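Local coordinates for protein beta-galactosidase (Trichoderma reesei, PDB 3OG2) that probably hydrolyses terminal non-reducing beta-D-galactose residues in beta-D-galactosides, as a glycoside hydrolase of family 35, at residues 105-119 against 166-179. Numbering follows the deposited sequence.
Sequences TKAGIYLLARPGPYI and ITNGGPVILYQPEN
Gln-176 turns CG away from its backbone N (chi1 175°) and stays extended beyond it, and the amide reaches Arg-114, whose own chain bends at chi3 (-65°) to meet it. Arg-114 NH1 donates to Gln-176 OE1 at 2.8 Å; the oxygen lies in the guanidinium plane, while the amide stands almost perpendicular to it. Gln-176 NE2 donates twice within its own segment, to Glu-178 O and, on an in-plane lone pair, to Asn-179 OD1. Asn-179 belongs to the galactose site; its OD1 also hydrogen-bonds Tyr-76 OH, and Arg-114 forms salt bridges to Glu-46 and Glu-278. Loss of the amide to an alanine here is likely to leave Arg-114 NH1 without this acceptor and Asn-179 freer to turn.

Strands 110-116 and 172-177 are parallel neighbours in the TIM barrel, with a beta bulge at Ile-173, the extra residue between the pairs Leu-111/Val-172 and Leu-112/Leu-174; Ile-173 N donates to Leu-111 O (2.8 Å). Between the two strands, Pro-115 CD sits over one face of the Tyr-175 ring, 4.1 Å from its centroid, a CH-pi contact, and a water joins Tyr-175 OH to Gly-116 O. At the other end Ile-173 CG2 packs on Tyr-110 CD1 (3.6 Å). Apolar packing thus gives way to a buried polar network that probably positions Asn-179 for sugar binding.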
# COMPACT_ATOMS: atom_id res chain seq x y z
N THR A 105 11.31 11.55 9.33
CA THR A 105 11.89 12.84 9.83
C THR A 105 12.54 13.61 8.69
O THR A 105 12.35 14.83 8.59
CB THR A 105 12.90 12.56 10.94
OG1 THR A 105 12.21 11.98 12.04
CG2 THR A 105 13.64 13.84 11.37
N LYS A 106 13.28 12.93 7.82
CA LYS A 106 13.97 13.62 6.73
C LYS A 106 13.01 14.22 5.71
O LYS A 106 13.35 15.25 5.12
CB LYS A 106 14.93 12.62 6.05
CG LYS A 106 15.92 13.32 5.10
CD LYS A 106 17.12 12.42 4.76
CE LYS A 106 18.07 13.19 3.83
NZ LYS A 106 17.38 14.20 2.95
N ALA A 107 11.86 13.58 5.54
CA ALA A 107 10.86 14.06 4.57
C ALA A 107 9.95 15.08 5.18
O ALA A 107 9.21 15.74 4.46
CB ALA A 107 10.02 12.91 4.06
N GLY A 108 9.92 15.21 6.51
CA GLY A 108 8.98 16.08 7.16
C GLY A 108 7.57 15.48 7.20
O GLY A 108 6.60 16.22 7.00
N ILE A 109 7.46 14.22 7.51
CA ILE A 109 6.21 13.46 7.61
C ILE A 109 6.05 12.94 9.01
O ILE A 109 7.02 12.46 9.62
CB ILE A 109 6.26 12.30 6.57
CG1 ILE A 109 6.16 12.88 5.16
CG2 ILE A 109 5.25 11.17 6.86
CD1 ILE A 109 4.79 13.44 4.84
N TYR A 110 4.83 13.05 9.55
CA TYR A 110 4.50 12.44 10.84
C TYR A 110 3.92 11.04 10.59
O TYR A 110 3.56 10.70 9.46
CB TYR A 110 3.52 13.32 11.61
CG TYR A 110 4.13 14.62 12.07
CD1 TYR A 110 5.18 14.58 12.98
CD2 TYR A 110 3.66 15.84 11.63
CE1 TYR A 110 5.78 15.78 13.47
CE2 TYR A 110 4.24 17.01 12.11
CZ TYR A 110 5.26 16.96 13.01
OH TYR A 110 5.85 18.17 13.44
N LEU A 111 3.84 10.23 11.67
CA LEU A 111 3.40 8.85 11.50
C LEU A 111 2.30 8.46 12.48
O LEU A 111 2.32 8.84 13.67
CB LEU A 111 4.59 7.90 11.76
CG LEU A 111 5.75 7.99 10.75
CD1 LEU A 111 6.90 7.09 11.21
CD2 LEU A 111 5.32 7.69 9.34
N LEU A 112 1.37 7.68 11.93
CA LEU A 112 0.36 6.92 12.69
C LEU A 112 0.84 5.48 12.72
O LEU A 112 0.90 4.83 11.68
CB LEU A 112 -0.99 7.08 12.00
CG LEU A 112 -2.05 6.03 12.38
CD1 LEU A 112 -2.27 5.87 13.88
CD2 LEU A 112 -3.39 6.36 11.70
N ALA A 113 1.21 5.00 13.91
CA ALA A 113 1.74 3.65 14.07
C ALA A 113 0.62 2.67 14.39
O ALA A 113 -0.15 2.95 15.33
CB ALA A 113 2.77 3.64 15.22
N ARG A 114 0.58 1.56 13.66
CA ARG A 114 -0.53 0.59 13.82
C ARG A 114 0.10 -0.79 13.94
O ARG A 114 0.13 -1.56 12.95
CB ARG A 114 -1.53 0.71 12.65
CG ARG A 114 -1.80 2.15 12.23
CD ARG A 114 -3.10 2.33 11.47
NE ARG A 114 -3.10 1.65 10.19
CZ ARG A 114 -4.18 1.09 9.67
NH1 ARG A 114 -5.35 1.01 10.34
NH2 ARG A 114 -4.10 0.55 8.43
N PRO A 115 0.62 -1.15 15.11
CA PRO A 115 1.36 -2.39 15.23
C PRO A 115 0.54 -3.64 15.52
O PRO A 115 1.12 -4.71 15.70
CB PRO A 115 2.33 -2.11 16.40
CG PRO A 115 1.54 -1.21 17.28
CD PRO A 115 0.73 -0.32 16.34
N GLY A 116 -0.77 -3.52 15.61
CA GLY A 116 -1.63 -4.64 15.85
C GLY A 116 -1.84 -4.88 17.34
O GLY A 116 -2.22 -3.94 18.05
N PRO A 117 -1.58 -6.08 17.89
CA PRO A 117 -0.98 -7.24 17.25
C PRO A 117 -1.65 -7.83 16.02
O PRO A 117 -0.94 -8.26 15.10
CB PRO A 117 -1.06 -8.34 18.35
CG PRO A 117 -1.16 -7.62 19.64
CD PRO A 117 -1.81 -6.29 19.35
N TYR A 118 -2.97 -7.74 15.94
CA TYR A 118 -3.70 -8.14 14.74
C TYR A 118 -3.77 -6.94 13.79
O TYR A 118 -4.21 -5.85 14.21
CB TYR A 118 -5.12 -8.61 15.12
CG TYR A 118 -5.74 -9.18 13.85
CD1 TYR A 118 -5.27 -10.40 13.35
CD2 TYR A 118 -6.75 -8.51 13.15
CE1 TYR A 118 -5.82 -10.95 12.20
CE2 TYR A 118 -7.29 -9.03 11.98
CZ TYR A 118 -6.80 -10.26 11.52
OH TYR A 118 -7.29 -10.79 10.33
N ILE A 119 -3.35 -7.13 12.52
CA ILE A 119 -3.40 -6.04 11.55
C ILE A 119 -4.28 -6.34 10.33
O ILE A 119 -4.62 -5.41 9.60
CB ILE A 119 -1.97 -5.63 11.06
CG1 ILE A 119 -1.22 -6.75 10.37
CG2 ILE A 119 -1.17 -5.01 12.21
CD1 ILE A 119 0.02 -6.30 9.62
N ILE A 166 6.78 11.91 18.84
CA ILE A 166 7.03 13.33 18.72
C ILE A 166 7.46 13.96 20.06
O ILE A 166 8.22 14.95 20.11
CB ILE A 166 5.80 14.02 18.10
CG1 ILE A 166 6.07 15.45 17.73
CG2 ILE A 166 4.59 13.95 19.06
CD1 ILE A 166 4.96 16.14 16.94
N THR A 167 7.05 13.36 21.20
CA THR A 167 7.44 13.84 22.53
C THR A 167 8.91 13.58 22.78
O THR A 167 9.45 14.15 23.73
CB THR A 167 6.59 13.12 23.59
OG1 THR A 167 6.56 11.75 23.28
CG2 THR A 167 5.15 13.62 23.54
N ASN A 168 9.56 12.75 22.00
CA ASN A 168 10.99 12.45 22.06
C ASN A 168 11.73 12.96 20.82
O ASN A 168 12.84 12.54 20.60
CB ASN A 168 11.28 10.94 22.08
CG ASN A 168 10.70 10.35 23.31
OD1 ASN A 168 10.79 11.00 24.38
ND2 ASN A 168 10.13 9.17 23.21
N GLY A 169 11.12 13.83 20.03
CA GLY A 169 11.81 14.35 18.85
C GLY A 169 11.67 13.48 17.62
O GLY A 169 12.42 13.69 16.66
N GLY A 170 10.72 12.53 17.62
CA GLY A 170 10.53 11.62 16.48
C GLY A 170 9.22 11.96 15.78
O GLY A 170 8.50 12.94 16.06
N PRO A 171 8.94 11.15 14.76
CA PRO A 171 7.79 11.43 13.89
C PRO A 171 6.45 10.89 14.35
O PRO A 171 5.46 11.27 13.72
CB PRO A 171 8.23 10.73 12.57
CG PRO A 171 9.07 9.58 13.06
CD PRO A 171 9.83 10.10 14.24
N VAL A 172 6.39 10.01 15.33
CA VAL A 172 5.09 9.33 15.63
C VAL A 172 4.16 10.24 16.44
O VAL A 172 4.54 10.72 17.53
CB VAL A 172 5.33 7.99 16.36
CG1 VAL A 172 3.99 7.40 16.77
CG2 VAL A 172 6.09 7.02 15.47
N ILE A 173 2.97 10.47 15.91
CA ILE A 173 2.01 11.35 16.59
C ILE A 173 0.76 10.64 17.09
O ILE A 173 0.04 11.21 17.91
CB ILE A 173 1.57 12.50 15.62
CG1 ILE A 173 0.94 11.99 14.32
CG2 ILE A 173 2.75 13.44 15.39
CD1 ILE A 173 0.26 13.07 13.52
N LEU A 174 0.48 9.44 16.61
CA LEU A 174 -0.76 8.72 16.92
C LEU A 174 -0.44 7.23 16.92
O LEU A 174 0.46 6.78 16.23
CB LEU A 174 -1.85 8.96 15.90
CG LEU A 174 -2.41 10.38 15.84
CD1 LEU A 174 -3.27 10.49 14.57
CD2 LEU A 174 -3.25 10.67 17.09
N TYR A 175 -1.18 6.48 17.75
CA TYR A 175 -1.03 5.04 17.83
C TYR A 175 -2.39 4.38 17.76
O TYR A 175 -3.31 4.76 18.49
CB TYR A 175 -0.32 4.72 19.15
CG TYR A 175 -0.02 3.27 19.45
CD1 TYR A 175 -0.99 2.34 19.84
CD2 TYR A 175 1.34 2.84 19.38
CE1 TYR A 175 -0.68 1.05 20.10
CE2 TYR A 175 1.64 1.51 19.69
CZ TYR A 175 0.63 0.62 20.05
OH TYR A 175 0.95 -0.69 20.37
N GLN A 176 -2.48 3.31 16.96
CA GLN A 176 -3.73 2.53 16.89
C GLN A 176 -3.48 1.18 17.55
O GLN A 176 -2.62 0.39 17.09
CB GLN A 176 -4.12 2.29 15.42
CG GLN A 176 -5.34 1.38 15.29
CD GLN A 176 -5.57 1.00 13.85
OE1 GLN A 176 -5.93 1.85 13.00
NE2 GLN A 176 -5.40 -0.29 13.50
N PRO A 177 -4.24 0.83 18.58
CA PRO A 177 -4.21 -0.49 19.15
C PRO A 177 -5.21 -1.40 18.42
O PRO A 177 -6.32 -0.94 18.12
CB PRO A 177 -4.68 -0.24 20.60
CG PRO A 177 -5.49 1.02 20.57
CD PRO A 177 -5.17 1.75 19.31
N GLU A 178 -4.85 -2.67 18.18
CA GLU A 178 -5.83 -3.61 17.55
C GLU A 178 -6.11 -3.17 16.12
O GLU A 178 -5.37 -2.33 15.54
CB GLU A 178 -7.11 -3.79 18.41
CG GLU A 178 -7.27 -5.20 18.99
CD GLU A 178 -7.74 -6.23 17.99
OE1 GLU A 178 -8.22 -5.83 16.88
OE2 GLU A 178 -7.71 -7.47 18.25
N ASN A 179 -7.14 -3.71 15.49
CA ASN A 179 -7.44 -3.33 14.09
C ASN A 179 -8.87 -3.75 13.78
O ASN A 179 -9.13 -4.97 13.79
CB ASN A 179 -6.46 -4.01 13.13
CG ASN A 179 -6.76 -3.53 11.71
OD1 ASN A 179 -6.31 -2.39 11.42
ND2 ASN A 179 -7.50 -4.21 10.85
O HOH W 1 -2.71 -1.55 15.16
O HOH W 2 -1.12 -2.37 20.19